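Side-chain contacts in putative P450-like enzyme (PDB 5Z9J), which probably works as a haem-dependent monooxygenase of the cytochrome P450 family, binding haem b through an axial thiolate and using molecular oxygen: residues Gln220-Asp224 with Ser225-Asn229; Ala336-Gly339 with Leu340-Ile344; Glu362-Leu365 with Asp366-Thr370. All coordinates share one frame; numbering follows the deposited sequence.

Contact 1 (Gln220-Asp224 with Ser225-Asn229); sequences QKLND and SQISN
Asn223 and Gln226 bind each other reciprocally, each side-chain oxygen taking the backbone N-H of the other residue. Asn223 OD1 accepts from Gln226 N at 2.7 Å, the donor lying almost straight out along the carbonyl bond (C=O...N 172°). In return Gln226 OE1 takes the hydrogen of Asn223 N at 3.1 Å, in its carbonyl plane and on a lone pair. The two side chains cross at roughly a right angle, with their amide planes turned 44° apart. Asn223 has its CG lodged between its own N and carbonyl carbon (chi1 56°), a rotation that swings OD1 forward over the first turn. This is a capping box: Asn223 is the N-cap of helix 224-238, the stretch that by its place in the chain should open the long central helix of the P450 fold. Gln226 OE1 has a second donor in a water, 2.7 Å off, which also donates to Lys221 O and so links Lys221 to the cap. Leu222 packs its CB on Ile227 CG1 at 3.8 Å and lies alongside Gln226 OE1, CB to OE1 3.6 Å. The helix itself starts with Ile227 N on Asn223 O, at 3.0 Å, and with Ser228 N on Asp224 O. Ser225 turns its OG to Ala69 O, while Asp224 and Ser228 rest against helix 172-202.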
loop_
_atom_site.group_PDB
_atom_site.type_symbol
_atom_site.label_atom_id
_atom_site.label_comp_id
_atom_site.label_asym_id
_atom_site.label_seq_id
_atom_site.Cartn_x
_atom_site.Cartn_y
_atom_site.Cartn_z
ATOM N N GLN A 220 25.290 -7.056 14.711
ATOM C CA GLN A 220 24.779 -8.427 14.727
ATOM C C GLN A 220 23.872 -8.689 13.495
ATOM O O GLN A 220 23.061 -7.846 13.120
ATOM C CB GLN A 220 24.007 -8.699 16.022
ATOM C CG GLN A 220 24.672 -8.339 17.393
ATOM C CD GLN A 220 26.204 -8.430 17.449
ATOM O OE1 GLN A 220 26.907 -7.423 17.327
ATOM N NE2 GLN A 220 26.721 -9.636 17.677
ATOM N N LYS A 221 24.013 -9.844 12.858
ATOM C CA LYS A 221 23.118 -10.196 11.752
ATOM C C LYS A 221 21.658 -10.327 12.203
ATOM O O LYS A 221 21.367 -10.435 13.402
ATOM C CB LYS A 221 23.588 -11.493 11.091
ATOM C CG LYS A 221 24.967 -11.394 10.473
ATOM C CD LYS A 221 25.531 -12.771 10.150
ATOM C CE LYS A 221 27.041 -12.781 10.336
ATOM N NZ LYS A 221 27.506 -13.366 11.638
ATOM N N LEU A 222 20.745 -10.380 11.234
ATOM C CA LEU A 222 19.327 -10.453 11.543
ATOM C C LEU A 222 18.897 -11.866 11.839
ATOM O O LEU A 222 19.402 -12.829 11.269
ATOM C CB LEU A 222 18.464 -9.915 10.394
ATOM C CG LEU A 222 18.582 -8.444 9.997
ATOM C CD1 LEU A 222 19.940 -8.106 9.452
ATOM C CD2 LEU A 222 17.508 -8.077 8.967
ATOM N N ASN A 223 17.934 -11.963 12.740
ATOM C CA ASN A 223 17.319 -13.228 13.060
ATOM C C ASN A 223 16.113 -13.536 12.182
ATOM O O ASN A 223 15.765 -12.760 11.277
ATOM C CB ASN A 223 16.943 -13.261 14.547
ATOM C CG ASN A 223 16.042 -12.117 14.957
ATOM O OD1 ASN A 223 15.104 -11.740 14.251
ATOM N ND2 ASN A 223 16.313 -11.570 16.133
ATOM N N ASP A 224 15.470 -14.665 12.459
ATOM C CA ASP A 224 14.396 -15.122 11.608
ATOM C C ASP A 224 13.230 -14.175 11.707
ATOM O O ASP A 224 12.575 -13.905 10.702
ATOM C CB ASP A 224 13.938 -16.516 12.015
ATOM C CG ASP A 224 14.983 -17.573 11.782
ATOM O OD1 ASP A 224 15.836 -17.399 10.892
ATOM O OD2 ASP A 224 14.960 -18.571 12.531
ATOM N N SER A 225 13.010 -13.630 12.899
ATOM C CA SER A 225 11.873 -12.747 13.105
ATOM C C SER A 225 12.082 -11.395 12.387
ATOM O O SER A 225 11.173 -10.848 11.757
ATOM C CB SER A 225 11.619 -12.560 14.611
ATOM O OG SER A 225 10.461 -11.775 14.839
ATOM N N GLN A 226 13.302 -10.883 12.421
ATOM C CA GLN A 226 13.586 -9.655 11.701
ATOM C C GLN A 226 13.431 -9.834 10.189
ATOM O O GLN A 226 12.815 -8.997 9.515
ATOM C CB GLN A 226 14.987 -9.173 12.033
ATOM C CG GLN A 226 15.096 -8.696 13.475
ATOM C CD GLN A 226 16.505 -8.293 13.870
ATOM O OE1 GLN A 226 17.450 -9.090 13.776
ATOM N NE2 GLN A 226 16.660 -7.037 14.286
ATOM N N ILE A 227 14.011 -10.903 9.657
ATOM C CA ILE A 227 13.911 -11.195 8.237
ATOM C C ILE A 227 12.466 -11.455 7.823
ATOM O O ILE A 227 12.017 -10.960 6.803
ATOM C CB ILE A 227 14.806 -12.379 7.888
ATOM C CG1 ILE A 227 16.263 -11.936 8.028
ATOM C CG2 ILE A 227 14.495 -12.933 6.471
ATOM C CD1 ILE A 227 17.285 -13.026 7.757
ATOM N N SER A 228 11.734 -12.216 8.636
ATOM C CA SER A 228 10.338 -12.519 8.335
ATOM C C SER A 228 9.484 -11.229 8.352
ATOM O O SER A 228 8.700 -10.957 7.434
ATOM C CB SER A 228 9.793 -13.543 9.337
ATOM O OG SER A 228 8.535 -14.052 8.939
ATOM N N ASN A 229 9.682 -10.395 9.357
ATOM C CA ASN A 229 8.864 -9.180 9.440
ATOM C C ASN A 229 9.204 -8.172 8.350
ATOM O O ASN A 229 8.324 -7.475 7.864
ATOM C CB ASN A 229 9.000 -8.579 10.831
ATOM C CG ASN A 229 8.398 -9.488 11.900
ATOM O OD1 ASN A 229 7.304 -10.048 11.715
ATOM N ND2 ASN A 229 9.111 -9.652 13.006
HETATM O O HOH W 1 19.253 -9.807 15.591
#

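Contact 2 (Ala336-Gly339 with Leu340-Ile344). With HEM (protoporphyrin IX containing Fe), chain E.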
loop_
_atom_site.group_PDB
_atom_site.type_symbol
_atom_site.label_atom_id
_atom_site.label_comp_id
_atom_site.label_asym_id
_atom_site.label_seq_id
_atom_site.Cartn_x
_atom_site.Cartn_y
_atom_site.Cartn_z
ATOM N N ALA A 336 1.837 17.197 -5.014
ATOM C CA ALA A 336 2.550 16.718 -3.842
ATOM C C ALA A 336 1.580 15.981 -2.952
ATOM O O ALA A 336 1.392 16.312 -1.782
ATOM C CB ALA A 336 3.238 17.879 -3.115
ATOM N N HIS A 337 0.961 14.948 -3.518
ATOM C CA HIS A 337 -0.072 14.199 -2.829
ATOM C C HIS A 337 0.564 13.400 -1.694
ATOM O O HIS A 337 1.802 13.290 -1.617
ATOM C CB HIS A 337 -0.797 13.295 -3.806
ATOM C CG HIS A 337 0.097 12.236 -4.397
ATOM N ND1 HIS A 337 0.496 11.137 -3.680
ATOM C CD2 HIS A 337 0.705 12.135 -5.602
ATOM C CE1 HIS A 337 1.281 10.377 -4.430
ATOM N NE2 HIS A 337 1.423 10.965 -5.603
ATOM N N LEU A 338 -0.273 12.851 -0.817
ATOM C CA LEU A 338 0.205 12.091 0.336
ATOM C C LEU A 338 0.054 10.562 0.155
ATOM O O LEU A 338 0.186 9.774 1.118
ATOM C CB LEU A 338 -0.549 12.539 1.598
ATOM C CG LEU A 338 -0.301 13.990 2.024
ATOM C CD1 LEU A 338 -1.114 14.331 3.283
ATOM C CD2 LEU A 338 1.203 14.199 2.273
ATOM N N GLY A 339 -0.265 10.170 -1.076
ATOM C CA GLY A 339 -0.510 8.780 -1.408
ATOM C C GLY A 339 0.595 7.820 -1.034
ATOM O O GLY A 339 0.343 6.621 -0.867
ATOM N N LEU A 340 1.811 8.356 -0.958
ATOM C CA LEU A 340 2.994 7.590 -0.690
ATOM C C LEU A 340 3.550 7.973 0.670
ATOM O O LEU A 340 4.672 7.592 1.044
ATOM C CB LEU A 340 4.033 7.838 -1.801
ATOM C CG LEU A 340 3.750 7.056 -3.105
ATOM C CD1 LEU A 340 4.665 7.509 -4.259
ATOM C CD2 LEU A 340 3.762 5.559 -2.967
ATOM N N GLY A 341 2.760 8.753 1.400
ATOM C CA GLY A 341 3.183 9.204 2.695
ATOM C C GLY A 341 4.027 10.451 2.612
ATOM O O GLY A 341 4.005 11.169 1.633
ATOM N N ARG A 342 4.744 10.721 3.692
ATOM C CA ARG A 342 5.628 11.878 3.803
ATOM C C ARG A 342 6.507 11.704 5.012
ATOM O O ARG A 342 5.992 11.335 6.065
ATOM C CB ARG A 342 4.819 13.170 3.926
ATOM C CG ARG A 342 5.635 14.355 4.373
ATOM C CD ARG A 342 4.807 15.595 4.280
ATOM N NE ARG A 342 5.350 16.702 5.044
ATOM C CZ ARG A 342 5.482 17.919 4.534
ATOM N NH1 ARG A 342 5.167 18.118 3.244
ATOM N NH2 ARG A 342 5.959 18.902 5.286
ATOM N N GLY A 343 7.802 12.012 4.898
ATOM C CA GLY A 343 8.688 11.911 6.038
ATOM C C GLY A 343 9.469 10.623 6.072
ATOM O O GLY A 343 9.822 10.084 5.019
ATOM N N ILE A 344 9.752 10.148 7.285
ATOM C CA ILE A 344 10.669 9.034 7.452
ATOM C C ILE A 344 10.060 7.720 7.025
ATOM O O ILE A 344 10.790 6.786 6.687
ATOM C CB ILE A 344 11.215 8.940 8.905
ATOM C CG1 ILE A 344 10.167 8.491 9.937
ATOM C CG2 ILE A 344 11.881 10.302 9.317
ATOM C CD1 ILE A 344 10.776 8.234 11.312
HETATM C CHA HEM E . 5.380 2.965 3.094
HETATM C CHB HEM E . 1.805 3.609 -0.039
HETATM C CHC HEM E . 3.905 0.362 -2.944
HETATM C CHD HEM E . 6.879 -0.961 0.555
HETATM C C1A HEM E . 4.235 3.488 2.537
HETATM C C2A HEM E . 3.366 4.540 3.069
HETATM C C3A HEM E . 2.381 4.733 2.188
HETATM C C4A HEM E . 2.587 3.793 1.075
HETATM C CMA HEM E . 1.226 5.733 2.329
HETATM C CAA HEM E . 3.550 5.307 4.395
HETATM C CBA HEM E . 3.083 4.471 5.594
HETATM C CGA HEM E . 2.979 5.309 6.874
HETATM O O1A HEM E . 2.462 4.823 7.910
HETATM O O2A HEM E . 3.429 6.468 6.917
HETATM C C1B HEM E . 2.105 2.834 -1.124
HETATM C C2B HEM E . 1.411 2.889 -2.383
HETATM C C3B HEM E . 1.993 1.993 -3.188
HETATM C C4B HEM E . 3.054 1.335 -2.440
HETATM C CMB HEM E . 0.238 3.851 -2.641
HETATM C CAB HEM E . 1.674 1.616 -4.639
HETATM C CBB HEM E . 0.737 2.219 -5.371
HETATM C C1C HEM E . 4.928 -0.283 -2.277
HETATM C C2C HEM E . 5.818 -1.339 -2.823
HETATM C C3C HEM E . 6.634 -1.684 -1.837
HETATM C C4C HEM E . 6.274 -0.904 -0.681
HETATM C CMC HEM E . 5.764 -1.841 -4.277
HETATM C CAC HEM E . 7.771 -2.730 -1.740
HETATM C CBC HEM E . 8.187 -3.476 -2.753
HETATM C C1D HEM E . 6.717 -0.060 1.556
HETATM C C2D HEM E . 7.395 -0.132 2.816
HETATM C C3D HEM E . 6.943 1.097 3.583
HETATM C C4D HEM E . 6.025 1.796 2.731
HETATM C CMD HEM E . 8.380 -1.222 3.306
HETATM C CAD HEM E . 7.341 1.453 5.020
HETATM C CBD HEM E . 8.548 2.366 5.036
HETATM C CGD HEM E . 8.758 2.845 6.461
HETATM O O1D HEM E . 7.860 2.685 7.320
HETATM O O2D HEM E . 9.839 3.426 6.739
HETATM N NA HEM E . 3.715 3.087 1.338
HETATM N NB HEM E . 3.094 1.858 -1.184
HETATM N NC HEM E . 5.251 -0.096 -0.984
HETATM N ND HEM E . 5.933 1.109 1.515
HETATM FE FE HEM E . 4.625 1.559 0.138
HETATM O O HOH W 2 3.044 10.915 -0.924
#
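A type I beta turn runs from Leu338 to Gly341, closed by a hydrogen bond of 2.8 Å from Gly341 N to Leu338 O. One water bridges the turn, accepting from Leu340 N and donating to His337 O and Gly341 O. The His337 imidazole turns its edge toward the turn: CG sits between the backbone N and the carbonyl carbon (chi1 64°), which brings the ND1 edge of the ring to Gly339 N, and ND1 accepts from that N at 2.9 Å, the donor almost exactly in the ring plane. NE2 is held by Glu275, so both ring nitrogens are engaged and the rotation of the ring is fixed. With an alanine here, Gly339 N would probably lose its acceptor and Glu275 its mate, leaving the turn less firmly set. The Leu338 and Arg342 side chains cross obliquely, Leu338 CD2 lying 4.1 Å from Arg342 CB, while Arg342 extends to bond Ser49 through NE. Leu340 lays CD2 on a pyrrole ring of the haem, 3.6 Å from HEM C2B, and also touches Cys347. Gly339 O comes within 3.3 Å of the haem methyl CMB, and at Gly341 a side chain would run into the propionate carbon CAA. Backbone bonds between Leu340 and Cys347 complete what is recognisably the cysteine-ligand loop of a P450, Leu340 standing where the family signature usually has phenylalanine.

Contact 3 (Glu362-Leu365 with Asp366-Thr370); sequences EILL and DRLPT
Ile363 and Arg367, one helical turn apart, lie side by side and point the same way, with Ile363 CG2 against Arg367 CD at 3.5 Å. The methyl group thus meets the aliphatic part of the arginine, and the bend of that chain at chi3 (40°) carries the guanidinium on past the isoleucine. On the neighbouring face Leu364 CD2 reaches Leu368 CD1 at 4.0 Å, the two leucines crossing at a slant. The last helical bonds are Arg367 N to Ile363 O at 2.9 Å and Leu368 N to Leu364 O, also 2.9 Å. Asp366 N divides its hydrogen between Glu362 O at 3.2 Å and, weakly, Ile363 O. Here helix 350-367, which follows the haem-ligand loop and corresponds to the L helix of P450s, comes to its end. Leu368 is the first residue to leave helical geometry. Pro369 next to it has no N-H to give, and Leu365 O, which a continuing helix would offer to that position, instead has Pro369 CA 3.5 Å away. The outer shell fixes the charged ends. The Arg367 guanidinium forms a salt bridge with Asp115 through NH2 and takes His111 ND1 through NH1, so it binds the helix end to helix 96-116, against which Ile363 also packs. Asp366 forms a salt bridge through OD1 with Arg267, on which the side chains of Glu362 and Leu365 also rest, and this partner probably eases the cost of a carboxylate so close to the carbonyl end of a helix, with Asp366 OD2 only 3.5 Å from Glu362 O. Leu364 sits on Leu125 and Phe129 of helix 125-130.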
loop_
_atom_site.group_PDB
_atom_site.type_symbol
_atom_site.label_atom_id
_atom_site.label_comp_id
_atom_site.label_asym_id
_atom_site.label_seq_id
_atom_site.Cartn_x
_atom_site.Cartn_y
_atom_site.Cartn_z
ATOM N N GLU A 362 1.142 1.333 -19.750
ATOM C CA GLU A 362 1.638 1.500 -21.095
ATOM C C GLU A 362 1.343 0.266 -21.920
ATOM O O GLU A 362 0.889 0.366 -23.052
ATOM C CB GLU A 362 3.140 1.784 -21.088
ATOM C CG GLU A 362 3.458 3.205 -20.689
ATOM C CD GLU A 362 4.945 3.440 -20.615
ATOM O OE1 GLU A 362 5.753 2.451 -20.559
ATOM O OE2 GLU A 362 5.334 4.624 -20.611
ATOM N N ILE A 363 1.654 -0.906 -21.364
ATOM C CA ILE A 363 1.455 -2.089 -22.141
ATOM C C ILE A 363 -0.045 -2.419 -22.307
ATOM O O ILE A 363 -0.446 -2.860 -23.382
ATOM C CB ILE A 363 2.242 -3.281 -21.547
ATOM C CG1 ILE A 363 3.718 -3.063 -21.854
ATOM C CG2 ILE A 363 1.784 -4.593 -22.188
ATOM C CD1 ILE A 363 4.657 -4.113 -21.231
ATOM N N LEU A 364 -0.880 -2.142 -21.306
ATOM C CA LEU A 364 -2.326 -2.292 -21.484
ATOM C C LEU A 364 -2.816 -1.374 -22.592
ATOM O O LEU A 364 -3.664 -1.765 -23.397
ATOM C CB LEU A 364 -3.108 -2.022 -20.164
ATOM C CG LEU A 364 -3.080 -3.232 -19.175
ATOM C CD1 LEU A 364 -3.781 -2.914 -17.841
ATOM C CD2 LEU A 364 -3.760 -4.425 -19.830
ATOM N N LEU A 365 -2.302 -0.153 -22.646
ATOM C CA LEU A 365 -2.747 0.790 -23.698
ATOM C C LEU A 365 -2.407 0.381 -25.140
ATOM O O LEU A 365 -3.152 0.704 -26.086
ATOM C CB LEU A 365 -2.148 2.157 -23.440
ATOM C CG LEU A 365 -2.676 2.935 -22.237
ATOM C CD1 LEU A 365 -1.969 4.251 -22.155
ATOM C CD2 LEU A 365 -4.183 3.137 -22.352
ATOM N N ASP A 366 -1.265 -0.294 -25.293
ATOM C CA ASP A 366 -0.715 -0.677 -26.582
ATOM C C ASP A 366 -1.264 -2.014 -27.073
ATOM O O ASP A 366 -1.552 -2.152 -28.253
ATOM C CB ASP A 366 0.808 -0.679 -26.523
ATOM C CG ASP A 366 1.389 0.725 -26.545
ATOM O OD1 ASP A 366 0.686 1.696 -27.016
ATOM O OD2 ASP A 366 2.537 0.869 -26.055
ATOM N N ARG A 367 -1.331 -2.999 -26.176
ATOM C CA ARG A 367 -1.841 -4.317 -26.503
ATOM C C ARG A 367 -3.376 -4.405 -26.502
ATOM O O ARG A 367 -3.951 -5.148 -27.303
ATOM C CB ARG A 367 -1.351 -5.357 -25.491
ATOM C CG ARG A 367 0.121 -5.487 -25.379
ATOM C CD ARG A 367 0.589 -6.795 -24.654
ATOM N NE ARG A 367 -0.188 -7.988 -25.008
ATOM C CZ ARG A 367 0.155 -9.236 -24.671
ATOM N NH1 ARG A 367 1.304 -9.477 -24.051
ATOM N NH2 ARG A 367 -0.619 -10.264 -25.009
ATOM N N LEU A 368 -4.043 -3.661 -25.613
ATOM C CA LEU A 368 -5.499 -3.751 -25.492
ATOM C C LEU A 368 -6.110 -2.383 -25.575
ATOM O O LEU A 368 -6.730 -1.934 -24.626
ATOM C CB LEU A 368 -5.897 -4.402 -24.189
ATOM C CG LEU A 368 -5.423 -5.860 -24.048
ATOM C CD1 LEU A 368 -5.741 -6.381 -22.664
ATOM C CD2 LEU A 368 -6.107 -6.700 -25.102
ATOM N N PRO A 369 -5.945 -1.723 -26.729
ATOM C CA PRO A 369 -6.372 -0.331 -26.831
ATOM C C PRO A 369 -7.889 -0.191 -26.734
ATOM O O PRO A 369 -8.373 0.914 -26.510
ATOM C CB PRO A 369 -5.862 0.085 -28.222
ATOM C CG PRO A 369 -5.831 -1.185 -28.996
ATOM C CD PRO A 369 -5.452 -2.243 -28.021
ATOM N N THR A 370 -8.614 -1.293 -26.944
ATOM C CA THR A 370 -10.079 -1.277 -26.902
ATOM C C THR A 370 -10.595 -1.627 -25.517
ATOM O O THR A 370 -11.805 -1.608 -25.297
ATOM C CB THR A 370 -10.714 -2.252 -27.925
ATOM O OG1 THR A 370 -10.414 -3.602 -27.563
ATOM C CG2 THR A 370 -10.211 -1.968 -29.329
#

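Contacts 1 and 3 are helix ends near the surface, partly buried, whereas contact 2 is a buried loop beside the haem. None touches another; even the nearest atoms of contacts 1 and 2 are about 15 Å apart. Contact 1 opens helix 224-238 with two side-chain amides that exchange backbone bonds at the N-cap; contact 3 closes helix 350-367, where the helical N-H...O=C bonds run out and salt bridges to other parts of the fold anchor the side chains. In contact 2 a water, an imidazole and glycines shape a turn without regular structure. Residues 336-344 lead toward Cys347 and so into the helix that contact 3 terminates, the centres of contacts 2 and 3 lying about 30 Å apart.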